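Bile acid 7a-dehydratase, BaiE (Clostridium hiranonis DSM 13275, PDB 4L8P) probably catalyses the removal of the 7-alpha-hydroxyl group of bile acid intermediates as water, as a trimeric lyase with a SnoaL-like, cystatin-like fold. Local coordinates at residues A[97-102]-A[126-131]; A[137-142]-A[168-173]; A[105-110]-A[119-124]; A[73-78]-A[161-166]; A[64-69]-A[150-155]. All blocks are in the same frame, centred on the assembly; numbering follows the deposited sequence. Where two conformers were deposited one is given.

Contact 1 (A[97-102]-A[126-131])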
# COMPACT_ATOMS: atom_id res chain seq x y z
N GLU A 97 -4.14 25.70 -5.24
CA GLU A 97 -5.02 25.34 -6.35
C GLU A 97 -4.76 23.95 -6.90
O GLU A 97 -5.50 23.53 -7.79
CB GLU A 97 -4.88 26.26 -7.58
CG GLU A 97 -4.74 27.74 -7.39
CD GLU A 97 -3.30 28.09 -7.13
OE1 GLU A 97 -2.47 28.21 -8.08
OE2 GLU A 97 -3.03 28.22 -5.95
N GLU A 98 -3.70 23.27 -6.44
CA GLU A 98 -3.39 21.93 -6.90
C GLU A 98 -3.66 20.89 -5.80
O GLU A 98 -2.97 20.86 -4.79
CB GLU A 98 -1.92 21.84 -7.34
CG GLU A 98 -1.51 20.46 -7.86
CD GLU A 98 -0.06 20.36 -8.29
OE1 GLU A 98 0.62 21.39 -8.52
OE2 GLU A 98 0.39 19.20 -8.41
N ILE A 99 -4.68 20.05 -6.01
CA ILE A 99 -4.90 18.87 -5.17
C ILE A 99 -3.93 17.81 -5.68
O ILE A 99 -3.92 17.51 -6.88
CB ILE A 99 -6.34 18.31 -5.31
CG1 ILE A 99 -7.39 19.36 -4.90
CG2 ILE A 99 -6.51 17.00 -4.56
CD1 ILE A 99 -8.82 19.01 -5.31
N SER A 100 -3.16 17.21 -4.77
CA SER A 100 -2.25 16.11 -5.13
C SER A 100 -2.51 14.89 -4.26
O SER A 100 -2.90 15.00 -3.09
CB SER A 100 -0.78 16.53 -5.01
OG SER A 100 -0.44 16.84 -3.67
N MSE A 101 -2.29 13.72 -4.85
CA MSE A 101 -2.31 12.45 -4.14
C MSE A 101 -1.15 11.62 -4.64
O MSE A 101 -1.19 11.14 -5.77
CB MSE A 101 -3.68 11.76 -4.31
CG MSE A 101 -4.75 12.36 -3.37
SE MSE A 101 -6.57 11.79 -3.83
CE MSE A 101 -6.24 9.90 -3.37
N HIS A 102 -0.13 11.44 -3.79
CA HIS A 102 1.02 10.58 -4.07
C HIS A 102 0.89 9.36 -3.19
O HIS A 102 1.03 9.44 -1.96
CB HIS A 102 2.31 11.33 -3.72
CG HIS A 102 2.57 12.50 -4.60
ND1 HIS A 102 1.99 13.73 -4.37
CD2 HIS A 102 3.37 12.64 -5.69
CE1 HIS A 102 2.37 14.56 -5.32
NE2 HIS A 102 3.24 13.94 -6.12
N ASN A 126 -1.85 11.38 -8.64
CA ASN A 126 -2.98 12.04 -9.28
C ASN A 126 -2.93 13.51 -8.85
O ASN A 126 -2.73 13.82 -7.66
CB ASN A 126 -4.31 11.47 -8.80
CG ASN A 126 -4.54 10.00 -9.14
OD1 ASN A 126 -3.83 9.36 -9.94
ND2 ASN A 126 -5.55 9.45 -8.53
N LEU A 127 -3.03 14.40 -9.82
CA LEU A 127 -3.00 15.85 -9.59
C LEU A 127 -4.23 16.45 -10.24
O LEU A 127 -4.60 16.07 -11.36
CB LEU A 127 -1.74 16.49 -10.17
CG LEU A 127 -0.38 15.82 -9.91
CD1 LEU A 127 0.66 16.62 -10.69
CD2 LEU A 127 -0.03 15.73 -8.42
N ILE A 128 -4.88 17.37 -9.52
CA ILE A 128 -6.05 18.12 -10.02
C ILE A 128 -5.86 19.61 -9.73
O ILE A 128 -5.63 20.02 -8.60
CB ILE A 128 -7.35 17.63 -9.34
CG1 ILE A 128 -7.60 16.14 -9.66
CG2 ILE A 128 -8.55 18.51 -9.75
CD1 ILE A 128 -8.66 15.47 -8.81
N PHE A 129 -5.95 20.42 -10.78
CA PHE A 129 -5.91 21.88 -10.64
C PHE A 129 -7.35 22.40 -10.62
O PHE A 129 -8.12 22.16 -11.55
CB PHE A 129 -5.09 22.49 -11.78
CG PHE A 129 -3.62 22.19 -11.69
CD1 PHE A 129 -3.09 21.03 -12.26
CD2 PHE A 129 -2.77 23.06 -11.00
CE1 PHE A 129 -1.74 20.74 -12.16
CE2 PHE A 129 -1.41 22.78 -10.90
CZ PHE A 129 -0.90 21.63 -11.48
N THR A 130 -7.70 23.14 -9.56
CA THR A 130 -9.10 23.56 -9.35
C THR A 130 -9.36 24.98 -9.77
O THR A 130 -10.52 25.35 -9.96
CB THR A 130 -9.50 23.44 -7.87
OG1 THR A 130 -8.63 24.22 -7.06
CG2 THR A 130 -9.42 21.99 -7.42
N ASP A 131 -8.32 25.79 -9.85
CA ASP A 131 -8.46 27.24 -10.10
C ASP A 131 -7.17 27.70 -10.74
O ASP A 131 -6.23 26.92 -10.82
CB ASP A 131 -8.70 28.04 -8.80
CG ASP A 131 -9.97 27.59 -8.05
OD1 ASP A 131 -11.07 28.08 -8.39
OD2 ASP A 131 -9.87 26.71 -7.15
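Glu-98 and Phe-129 lie side by side on one face of an antiparallel strand pair, both side chains pointing the same way. With CG anti to the backbone N (chi1 -179°) and the chain extended beyond it, Glu-98 runs along the phenyl ring: its CG sits over one face, offset toward the rim and 4.1 Å from the Phe-129 ring centroid, a CH-pi contact. Glu-98 OE1 lies 3.3 Å from Phe-129 CZ and Glu-98 OE2 3.5 Å from Leu-127 CD1. Leu-127 CD2 also meets Ser-100 CB at 3.6 Å, and these four side chains pack closely. Between the strands, the pairs Ile-99/Ile-128 and Met-101/Asn-126 are each joined by two backbone hydrogen bonds, with Ile-99 N 2.8 Å from Ile-128 O. On the other face the Ile-99 side chain crosses that of Thr-130 at about a right angle, Ile-99 CD1 3.7 Å from Thr-130 CG2. The loose end is where the strands run out: Glu-97 O still accepts from Thr-130 N, but the bent Glu-97 side chain turns away past Asp-131, and both are partly exposed. Here Thr-130 OG1 donates to Asp-131 OD2, which also forms a salt bridge with Lys-185. Strand 116-129 lies between strands 98-111 and 137-152; Asp-54 of helix 22-55 is hydrogen-bonded to Ser-100 OG and His-102 ND1, while Phe-167 of the second subunit packs on Ile-99, Met-101 and Ile-128.

Contact 2 (A[137-142]-A[168-173])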
# COMPACT_ATOMS: atom_id res chain seq x y z
N VAL A 137 -7.13 21.07 -15.37
CA VAL A 137 -6.10 20.12 -15.78
C VAL A 137 -6.06 19.00 -14.77
O VAL A 137 -6.07 19.25 -13.56
CB VAL A 137 -4.69 20.77 -15.92
CG1 VAL A 137 -3.60 19.72 -16.04
CG2 VAL A 137 -4.66 21.72 -17.12
N GLY A 138 -6.03 17.76 -15.27
CA GLY A 138 -5.70 16.60 -14.44
C GLY A 138 -4.44 15.94 -14.97
O GLY A 138 -4.19 15.96 -16.18
N ILE A 139 -3.62 15.41 -14.07
CA ILE A 139 -2.41 14.67 -14.42
C ILE A 139 -2.43 13.39 -13.59
O ILE A 139 -2.56 13.46 -12.36
CB ILE A 139 -1.13 15.47 -14.13
CG1 ILE A 139 -1.11 16.78 -14.92
CG2 ILE A 139 0.11 14.63 -14.45
CD1 ILE A 139 -0.04 17.75 -14.45
N ASN A 140 -2.27 12.24 -14.24
CA ASN A 140 -2.14 10.93 -13.57
C ASN A 140 -0.84 10.27 -14.03
O ASN A 140 -0.46 10.41 -15.19
CB ASN A 140 -3.27 9.96 -13.97
CG ASN A 140 -4.65 10.44 -13.56
OD1 ASN A 140 -4.82 11.06 -12.53
ND2 ASN A 140 -5.64 10.12 -14.38
N GLY A 141 -0.22 9.51 -13.16
CA GLY A 141 0.97 8.78 -13.52
C GLY A 141 1.33 7.66 -12.55
O GLY A 141 0.67 7.44 -11.53
N GLY A 142 2.42 7.00 -12.89
CA GLY A 142 3.03 5.99 -12.05
C GLY A 142 4.52 6.08 -12.17
O GLY A 142 5.04 6.50 -13.20
N GLU A 168 2.78 8.91 -17.71
CA GLU A 168 2.17 10.14 -17.26
C GLU A 168 1.19 10.57 -18.33
O GLU A 168 1.51 10.47 -19.52
CB GLU A 168 3.22 11.22 -17.03
CG GLU A 168 2.63 12.44 -16.36
CD GLU A 168 3.69 13.48 -16.01
OE1 GLU A 168 4.53 13.20 -15.15
OE2 GLU A 168 3.72 14.57 -16.59
N GLU A 169 0.01 11.02 -17.93
CA GLU A 169 -0.99 11.52 -18.85
C GLU A 169 -1.53 12.85 -18.34
O GLU A 169 -1.72 13.03 -17.13
CB GLU A 169 -2.14 10.52 -19.06
CG GLU A 169 -2.96 10.25 -17.82
CD GLU A 169 -4.10 9.25 -18.01
OE1 GLU A 169 -4.35 8.80 -19.14
OE2 GLU A 169 -4.76 8.97 -16.98
N HIS A 170 -1.72 13.79 -19.26
CA HIS A 170 -2.31 15.10 -19.00
C HIS A 170 -3.60 15.20 -19.79
O HIS A 170 -3.68 14.80 -20.96
CB HIS A 170 -1.38 16.23 -19.46
CG HIS A 170 -0.08 16.33 -18.71
ND1 HIS A 170 0.47 17.55 -18.37
CD2 HIS A 170 0.78 15.39 -18.26
CE1 HIS A 170 1.61 17.35 -17.72
NE2 HIS A 170 1.83 16.05 -17.67
N PHE A 171 -4.62 15.78 -19.16
CA PHE A 171 -5.95 15.86 -19.77
C PHE A 171 -6.75 17.00 -19.13
O PHE A 171 -6.36 17.51 -18.09
CB PHE A 171 -6.68 14.52 -19.60
CG PHE A 171 -6.70 14.02 -18.18
CD1 PHE A 171 -7.71 14.41 -17.30
CD2 PHE A 171 -5.69 13.19 -17.71
CE1 PHE A 171 -7.72 13.97 -15.99
CE2 PHE A 171 -5.66 12.78 -16.40
CZ PHE A 171 -6.69 13.16 -15.54
N MSE A 172 -7.84 17.40 -19.79
CA MSE A 172 -8.75 18.43 -19.26
C MSE A 172 -9.92 17.70 -18.65
O MSE A 172 -10.52 16.85 -19.29
CB MSE A 172 -9.27 19.36 -20.35
CG MSE A 172 -8.18 20.19 -20.98
SE MSE A 172 -7.32 21.36 -19.69
CE MSE A 172 -8.84 22.40 -19.05
N ARG A 173 -10.24 18.02 -17.41
CA ARG A 173 -11.35 17.44 -16.71
C ARG A 173 -12.64 18.17 -17.07
O ARG A 173 -12.66 19.38 -17.26
CB ARG A 173 -11.14 17.56 -15.20
CG ARG A 173 -9.99 16.72 -14.64
CD ARG A 173 -9.52 17.24 -13.29
NE ARG A 173 -10.68 17.44 -12.41
CZ ARG A 173 -11.25 16.50 -11.66
NH1 ARG A 173 -10.85 15.23 -11.65
NH2 ARG A 173 -12.32 16.83 -10.93
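Gly-138 and Phe-171 form a hydrogen-bonded antiparallel pair in the beta hairpin of strands 137-152 and 155-172: Gly-138 N donates to Phe-171 O (2.9 Å, 170° at the hydrogen), and Phe-171 N returns a bond to Gly-138 O. Asn-140 and Glu-169 repeat the pattern, Glu-169 N reaching Asn-140 O at 2.8 Å. Phe-171 CG stands between its own backbone N and carbonyl carbon (chi1 52°), which swings the ring over the glycine; Gly-138 O lies 3.4 Å above the plane of the Phe-171 ring, over its centre, and Gly-138 CA is 4.0 Å from the centroid of that ring, a CH-pi contact. On the other face Ile-139 CG1 sits 3.8 Å from the centroid of the His-170 ring, almost on its normal. His-170 NE2 donates in the ring plane to Glu-168 OE2 at 2.6 Å, on the anti side of the carboxylate. Glu-168 OE1 is taken by Arg-165 in a salt bridge. Glu-169 OE1 pairs with Arg-173 of the third subunit, just as Arg-173 here pairs with Glu-169 of the second. Residues 168-170 also pair with a strand of the third subunit, continuing the sheet across the interface. Glu-168, Glu-169 and Arg-173 thus all have ionic partners, and the in-plane bond to Glu-168 fixes the imidazole's rotation.

Contact 3 (A[105-110]-A[119-124])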
# COMPACT_ATOMS: atom_id res chain seq x y z
N HIS A 105 3.07 2.33 -2.74
CA HIS A 105 2.76 0.91 -2.64
C HIS A 105 4.02 0.05 -2.55
O HIS A 105 5.11 0.46 -3.02
CB HIS A 105 1.99 0.39 -3.86
CG HIS A 105 0.84 1.22 -4.26
ND1 HIS A 105 0.98 2.43 -4.91
CD2 HIS A 105 -0.49 1.03 -4.10
CE1 HIS A 105 -0.21 2.94 -5.15
NE2 HIS A 105 -1.11 2.12 -4.66
N THR A 106 3.82 -1.14 -1.99
CA THR A 106 4.73 -2.26 -2.11
C THR A 106 6.22 -1.88 -1.98
O THR A 106 7.00 -2.03 -2.92
CB THR A 106 4.42 -3.11 -3.38
OG1 THR A 106 4.39 -2.29 -4.57
CG2 THR A 106 3.08 -3.78 -3.23
N PRO A 107 6.62 -1.39 -0.80
CA PRO A 107 8.01 -1.03 -0.57
C PRO A 107 8.96 -2.24 -0.53
O PRO A 107 8.56 -3.36 -0.10
CB PRO A 107 7.97 -0.36 0.81
CG PRO A 107 6.79 -0.97 1.48
CD PRO A 107 5.79 -1.13 0.39
N GLU A 108 10.18 -2.03 -0.99
CA GLU A 108 11.29 -2.96 -0.82
C GLU A 108 12.41 -2.17 -0.13
O GLU A 108 13.20 -1.48 -0.80
CB GLU A 108 11.75 -3.50 -2.15
CG GLU A 108 10.67 -4.23 -2.94
CD GLU A 108 11.06 -4.41 -4.39
OE1 GLU A 108 11.94 -5.25 -4.68
OE2 GLU A 108 10.47 -3.69 -5.24
N ILE A 109 12.47 -2.28 1.19
CA ILE A 109 13.46 -1.59 2.01
C ILE A 109 14.65 -2.54 2.32
O ILE A 109 14.46 -3.64 2.93
CB ILE A 109 12.87 -1.07 3.34
CG1 ILE A 109 11.54 -0.26 3.14
CG2 ILE A 109 13.92 -0.26 4.10
CD1 ILE A 109 11.65 0.88 2.17
N THR A 110 15.85 -2.09 1.96
CA THR A 110 17.09 -2.75 2.27
C THR A 110 17.90 -1.87 3.21
O THR A 110 18.26 -0.72 2.87
CB THR A 110 17.89 -3.02 0.98
OG1 THR A 110 17.05 -3.72 0.03
CG2 THR A 110 19.09 -3.88 1.28
N GLY A 119 15.32 2.27 -0.40
CA GLY A 119 13.94 1.89 -0.44
C GLY A 119 13.30 2.04 -1.81
O GLY A 119 13.24 3.17 -2.32
N ARG A 120 12.84 0.94 -2.38
CA ARG A 120 12.03 0.98 -3.58
C ARG A 120 10.57 1.17 -3.21
O ARG A 120 10.04 0.52 -2.29
CB ARG A 120 12.18 -0.25 -4.42
CG ARG A 120 13.61 -0.55 -4.86
CD ARG A 120 13.54 -1.77 -5.77
NE ARG A 120 14.78 -2.08 -6.44
CZ ARG A 120 15.15 -1.70 -7.68
NH1 ARG A 120 14.39 -0.93 -8.46
NH2 ARG A 120 16.33 -2.11 -8.15
N TRP A 121 9.93 2.07 -3.94
CA TRP A 121 8.52 2.36 -3.74
C TRP A 121 7.86 2.41 -5.10
O TRP A 121 8.44 2.92 -6.05
CB TRP A 121 8.30 3.70 -3.04
CG TRP A 121 8.73 3.68 -1.59
CD1 TRP A 121 9.99 3.95 -1.10
CD2 TRP A 121 7.93 3.32 -0.48
NE1 TRP A 121 10.01 3.78 0.25
CE2 TRP A 121 8.75 3.42 0.68
CE3 TRP A 121 6.58 2.99 -0.32
CZ2 TRP A 121 8.25 3.15 1.97
CZ3 TRP A 121 6.08 2.75 0.95
CH2 TRP A 121 6.90 2.86 2.09
N TYR A 122 6.61 1.96 -5.15
CA TYR A 122 5.80 1.94 -6.39
C TYR A 122 4.78 3.07 -6.18
O TYR A 122 3.90 2.97 -5.32
CB TYR A 122 5.09 0.57 -6.53
CG TYR A 122 4.40 0.32 -7.87
CD1 TYR A 122 3.72 1.33 -8.55
CD2 TYR A 122 4.43 -0.94 -8.45
CE1 TYR A 122 3.10 1.09 -9.78
CE2 TYR A 122 3.82 -1.20 -9.68
CZ TYR A 122 3.15 -0.19 -10.33
OH TYR A 122 2.57 -0.43 -11.56
N LEU A 123 4.93 4.16 -6.93
CA LEU A 123 4.12 5.37 -6.77
C LEU A 123 3.02 5.44 -7.80
O LEU A 123 3.27 5.23 -8.97
CB LEU A 123 4.99 6.62 -6.95
CG LEU A 123 5.45 7.29 -5.70
CD1 LEU A 123 4.27 7.97 -4.98
CD2 LEU A 123 6.18 6.25 -4.84
N GLU A 124 1.81 5.78 -7.37
CA GLU A 124 0.77 6.35 -8.24
C GLU A 124 0.55 7.81 -7.81
O GLU A 124 0.39 8.07 -6.63
CB GLU A 124 -0.56 5.60 -8.12
CG GLU A 124 -1.54 6.16 -9.13
CD GLU A 124 -2.94 5.67 -9.07
OE1 GLU A 124 -3.36 4.95 -8.10
OE2 GLU A 124 -3.67 6.09 -10.02
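Pro-107 sets its CB over one face of the Trp-121 indole, 3.5 Å from the centroid of the six-membered ring and 6° off the normal, a CH-pi contact in which the side chains cross obliquely. Ile-109 CD1 lies 3.8 Å from Trp-121 NE1, which is hydrogen-bonded to Tyr-149 OH, and 3.6 Å from Gly-119 CA. On the other side of the sheet, Glu-108 OE2 lies beside Arg-120 CD (3.7 Å), and the carboxylate turns to Arg-51 of the third subunit. The edge of the His-105 ring meets the backbone carbonyl of Tyr-122: His-105 ND1 donates to Tyr-122 O at 3.0 Å, the oxygen in the imidazole plane but ND1 above the carbonyl plane, while His-105 N grips the same oxygen. NE2 binds nickel with His-105 of both other subunits, as Glu-124 binds sodium with its two counterparts. A beta bulge shifts the register by one between His-105 and Glu-108. Strand 137-152 flanks this hairpin of strands 98-111 and 116-129; Ile-39 and Ile-42 of helix 22-55 pack on Ile-109, and Lys-46 makes a cation-pi contact with Trp-121.

Contact 4 (A[73-78]-A[161-166]); sequences YSDGKL and TGYVRI
Lys-77 NZ rests over the face of the Tyr-163 ring, 3.9 Å from its centroid and 11° off the normal, a cation-pi contact. The lysine chain bends at chi2 (78°) and then runs extended across the phenol, Lys-77 CD 3.7 Å from Tyr-163 OH, before the ammonium comes to lie above the ring centre. Asp-75 comes to the same ring at its edge, side by side with it, Asp-75 OD2 3.7 Å from Tyr-163 CE1 and the carboxylate plane steeply inclined to the ring. Asp-75 CB packs on Thr-161 CG2, 3.6 Å away. One direct backbone hydrogen bond joins the segments, Thr-161 N to Ser-74 O at 2.9 Å. Residues 75-78 connect the short antiparallel strands 73-74 and 79-80, laid against strand 155-172, an outermost strand of the main sheet within this chain. Ser-74 OG accepts from Gly-76 N in an ST turn, and Asp-75 OD1 takes both Lys-77 N and Leu-78 N, an Asx turn extended to an Asx motif, which holds the carboxylate in place. Water supplies further bridges. One molecule accepts from Lys-77 NZ and Tyr-163 N and donates to Asp-75 O, 2.7 Å away; a second donates to Asp-75 OD2 and is hydrogen-bonded to Tyr-163 OH, also 2.7 Å from it. The tyrosine ring further stacks with Tyr-145 of strand 137-152.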
# COMPACT_ATOMS: atom_id res chain seq x y z
N TYR A 73 20.10 17.28 -2.36
CA TYR A 73 18.73 16.82 -2.23
C TYR A 73 18.18 16.74 -3.65
O TYR A 73 17.81 17.76 -4.24
CB TYR A 73 17.87 17.79 -1.37
CG TYR A 73 18.46 17.93 0.02
CD1 TYR A 73 19.45 18.87 0.27
CD2 TYR A 73 18.06 17.10 1.05
CE1 TYR A 73 20.02 19.00 1.53
CE2 TYR A 73 18.63 17.22 2.33
CZ TYR A 73 19.62 18.17 2.55
OH TYR A 73 20.21 18.33 3.79
N SER A 74 18.13 15.52 -4.18
CA SER A 74 17.78 15.33 -5.58
C SER A 74 16.81 14.17 -5.77
O SER A 74 16.77 13.24 -4.96
CB SER A 74 19.03 15.04 -6.39
OG SER A 74 18.77 15.04 -7.80
N ASP A 75 16.01 14.26 -6.84
CA ASP A 75 15.24 13.11 -7.32
C ASP A 75 15.78 12.61 -8.67
O ASP A 75 15.10 11.87 -9.35
CB ASP A 75 13.75 13.43 -7.39
CG ASP A 75 13.40 14.46 -8.47
OD1 ASP A 75 14.31 14.97 -9.15
OD2 ASP A 75 12.18 14.76 -8.59
N GLY A 76 17.01 13.02 -9.04
CA GLY A 76 17.56 12.68 -10.33
C GLY A 76 17.24 13.70 -11.42
O GLY A 76 17.86 13.67 -12.47
N LYS A 77 16.26 14.58 -11.17
CA LYS A 77 15.82 15.58 -12.15
C LYS A 77 15.96 16.99 -11.56
O LYS A 77 16.52 17.88 -12.16
CB LYS A 77 14.38 15.29 -12.59
CG LYS A 77 14.24 14.28 -13.74
CD LYS A 77 14.42 12.86 -13.31
CE LYS A 77 14.01 11.90 -14.42
NZ LYS A 77 14.06 10.49 -13.97
N LEU A 78 15.38 17.16 -10.37
CA LEU A 78 15.43 18.38 -9.62
C LEU A 78 16.49 18.21 -8.54
O LEU A 78 16.60 17.15 -7.93
CB LEU A 78 14.06 18.65 -9.02
CG LEU A 78 12.96 18.87 -10.08
CD1 LEU A 78 11.57 18.94 -9.44
CD2 LEU A 78 13.22 20.15 -10.88
N THR A 161 16.59 10.54 -4.06
CA THR A 161 15.88 9.47 -4.75
C THR A 161 16.16 9.53 -6.23
O THR A 161 16.80 10.46 -6.71
CB THR A 161 14.36 9.51 -4.44
OG1 THR A 161 13.74 8.28 -4.83
CG2 THR A 161 13.66 10.65 -5.15
N GLY A 162 15.72 8.50 -6.92
CA GLY A 162 15.65 8.49 -8.37
C GLY A 162 14.44 7.71 -8.80
O GLY A 162 13.92 6.87 -8.04
N TYR A 163 14.00 7.96 -10.02
CA TYR A 163 12.81 7.25 -10.49
C TYR A 163 12.78 6.98 -11.98
O TYR A 163 13.45 7.67 -12.78
CB TYR A 163 11.56 8.02 -10.07
CG TYR A 163 11.38 9.38 -10.71
CD1 TYR A 163 11.93 10.51 -10.15
CD2 TYR A 163 10.66 9.53 -11.90
CE1 TYR A 163 11.76 11.76 -10.71
CE2 TYR A 163 10.47 10.78 -12.48
CZ TYR A 163 11.02 11.89 -11.88
OH TYR A 163 10.84 13.12 -12.49
N VAL A 164 11.98 5.98 -12.34
CA VAL A 164 11.57 5.72 -13.69
C VAL A 164 10.07 5.98 -13.77
O VAL A 164 9.29 5.37 -13.04
CB VAL A 164 11.87 4.26 -14.09
CG1 VAL A 164 11.26 3.94 -15.45
CG2 VAL A 164 13.36 4.01 -14.08
N ARG A 165 9.66 6.86 -14.67
CA ARG A 165 8.25 7.17 -14.87
C ARG A 165 7.64 6.05 -15.72
O ARG A 165 8.03 5.87 -16.87
CB ARG A 165 8.14 8.55 -15.56
CG ARG A 165 6.82 9.25 -15.41
CD ARG A 165 6.71 9.87 -14.04
NE ARG A 165 5.56 10.76 -13.91
CZ ARG A 165 4.50 10.59 -13.11
NH1 ARG A 165 4.40 9.54 -12.30
NH2 ARG A 165 3.54 11.52 -13.08
N ILE A 166 6.68 5.30 -15.16
CA ILE A 166 6.01 4.23 -15.90
C ILE A 166 5.19 4.88 -17.01
O ILE A 166 5.27 4.49 -18.20
CB ILE A 166 5.09 3.42 -14.98
CG1 ILE A 166 5.89 2.79 -13.83
CG2 ILE A 166 4.30 2.39 -15.77
CD1 ILE A 166 5.03 2.33 -12.69
O HOH W 1 15.28 10.12 -11.41
O HOH W 2 11.20 15.38 -11.08

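Contact 5 (A[64-69]-A[150-155])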
# COMPACT_ATOMS: atom_id res chain seq x y z
N THR A 64 11.43 15.46 7.52
CA THR A 64 11.72 14.15 6.93
C THR A 64 13.01 14.11 6.10
O THR A 64 13.46 13.03 5.73
CB THR A 64 10.55 13.65 6.04
OG1 THR A 64 10.51 14.41 4.82
CG2 THR A 64 9.21 13.71 6.79
N LEU A 65 13.59 15.27 5.79
CA LEU A 65 14.75 15.40 4.91
C LEU A 65 16.00 15.46 5.76
O LEU A 65 16.02 16.07 6.86
CB LEU A 65 14.66 16.67 4.04
CG LEU A 65 13.36 16.81 3.22
CD1 LEU A 65 13.36 18.12 2.42
CD2 LEU A 65 13.16 15.61 2.31
N SER A 66 17.05 14.84 5.27
CA SER A 66 18.30 14.79 6.04
C SER A 66 18.84 16.16 6.42
O SER A 66 18.86 17.05 5.58
CB SER A 66 19.36 14.01 5.27
OG SER A 66 20.57 14.02 6.02
N PRO A 67 19.29 16.32 7.69
CA PRO A 67 19.94 17.59 8.09
C PRO A 67 21.41 17.68 7.65
O PRO A 67 22.03 18.73 7.79
CB PRO A 67 19.82 17.58 9.63
CG PRO A 67 19.83 16.14 9.99
CD PRO A 67 19.13 15.42 8.85
N ASN A 68 21.95 16.58 7.11
CA ASN A 68 23.33 16.53 6.59
C ASN A 68 23.41 17.28 5.25
O ASN A 68 23.10 16.71 4.21
CB ASN A 68 23.72 15.05 6.43
CG ASN A 68 25.14 14.83 5.93
OD1 ASN A 68 25.85 15.76 5.55
ND2 ASN A 68 25.54 13.57 5.92
N ILE A 69 23.82 18.54 5.26
CA ILE A 69 23.87 19.33 4.01
C ILE A 69 25.10 19.06 3.12
O ILE A 69 25.34 19.81 2.17
CB ILE A 69 23.68 20.84 4.28
CG1 ILE A 69 22.23 21.11 4.70
CG2 ILE A 69 24.01 21.64 3.03
CD1 ILE A 69 21.94 22.57 4.96
N GLU A 150 19.29 7.97 5.39
CA GLU A 150 20.37 7.93 6.36
C GLU A 150 19.84 8.14 7.76
O GLU A 150 18.83 8.79 7.96
CB GLU A 150 21.46 8.90 5.99
CG GLU A 150 21.17 10.34 6.23
CD GLU A 150 22.37 11.21 5.86
OE1 GLU A 150 23.52 10.91 6.28
OE2 GLU A 150 22.16 12.21 5.16
N LYS A 151 20.55 7.54 8.71
CA LYS A 151 20.15 7.54 10.10
C LYS A 151 21.16 8.42 10.85
O LYS A 151 22.36 8.19 10.80
CB LYS A 151 20.17 6.13 10.68
CG LYS A 151 19.43 6.02 12.01
CD LYS A 151 19.45 4.59 12.54
CE LYS A 151 18.47 4.39 13.67
NZ LYS A 151 18.53 2.97 14.16
N ILE A 152 20.63 9.45 11.52
CA ILE A 152 21.44 10.44 12.24
C ILE A 152 20.85 10.57 13.62
O ILE A 152 19.65 10.83 13.75
CB ILE A 152 21.44 11.79 11.50
CG1 ILE A 152 22.09 11.64 10.12
CG2 ILE A 152 22.16 12.85 12.35
CD1 ILE A 152 21.86 12.81 9.18
N ASP A 153 21.68 10.35 14.66
CA ASP A 153 21.26 10.42 16.06
C ASP A 153 19.95 9.68 16.35
O ASP A 153 19.05 10.24 16.97
CB ASP A 153 21.19 11.89 16.53
CG ASP A 153 22.51 12.64 16.35
OD1 ASP A 153 23.60 12.01 16.37
OD2 ASP A 153 22.47 13.87 16.18
N GLY A 154 19.83 8.46 15.83
CA GLY A 154 18.69 7.57 16.11
C GLY A 154 17.46 7.71 15.22
O GLY A 154 16.49 6.97 15.37
N GLN A 155 17.50 8.66 14.29
CA GLN A 155 16.36 9.01 13.47
C GLN A 155 16.71 8.85 12.00
O GLN A 155 17.79 9.26 11.57
CB GLN A 155 15.98 10.48 13.74
CG GLN A 155 14.88 11.07 12.87
CD GLN A 155 13.53 10.44 13.11
OE1 GLN A 155 13.15 10.17 14.25
NE2 GLN A 155 12.78 10.22 12.03
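Glu-150 reaches from near the end of strand 137-152 to Ser-66 and Asn-68 in the loop after helix 58-62. From CB, its CG stands between the backbone N and the carbonyl carbon (chi1 75°), and chi2 near 180° carries the chain straight out toward the loop. Glu-150 CG passes 3.7 Å from Ser-66 OG, and Glu-150 CD comes to 3.3 Å of Ser-66 OG as well. At the tip the two oxygens divide their work. Glu-150 OE2 accepts from Ser-66 OG at 2.6 Å, the hydroxyl approaching from above the carboxylate plane, about 50° out of it; Glu-150 OE1 receives a weak bond from Asn-68 ND2, 3.4 Å long though fairly straight. The asparagine side chain crosses the glutamate at about a right angle, and its OD1 is held by the backbone N of Glu-70. Ser-66 OG in turn accepts from Asn-68 N at 3.1 Å, closing an ST turn. Beside this polar group Ile-152 CD1 touches Pro-67 CD at 3.8 Å and lies 3.6 Å from Ser-66 OG. Ile-152 also opens the type I' turn that links strands 137-152 and 155-172 as a beta hairpin. Because Ser-66 OG both donates and accepts, the carboxylate is tied through it to the backbone of the turn; two neutral donors, Ser-66 OG and more weakly Asn-68 ND2, probably steady the negative charge of Glu-150 at this partly exposed site.

Contacts 1, 2 and 3 lie within the four-stranded antiparallel sheet, whose order follows the chain: 98-111, 116-129, 137-152, 155-172. Contacts 1 and 3 share the first hairpin, their centres about 23 Å apart, with contact 3 nested inside the loop closed by contact 1, and both inside the loops closed by contacts 4 and 5. Contact 2 follows in the second hairpin, its centre about 10 Å from that of contact 1 and joined to it by backbone bonds. Contacts 4 and 5, which cross each other and contact 2 along the chain, bring earlier segments onto this sheet; their centres are about 20 Å apart, linked by Tyr-73 OH to Ser-66 O. Contacts 1 to 4 also touch other subunits, so the sheet serves both fold and trimer.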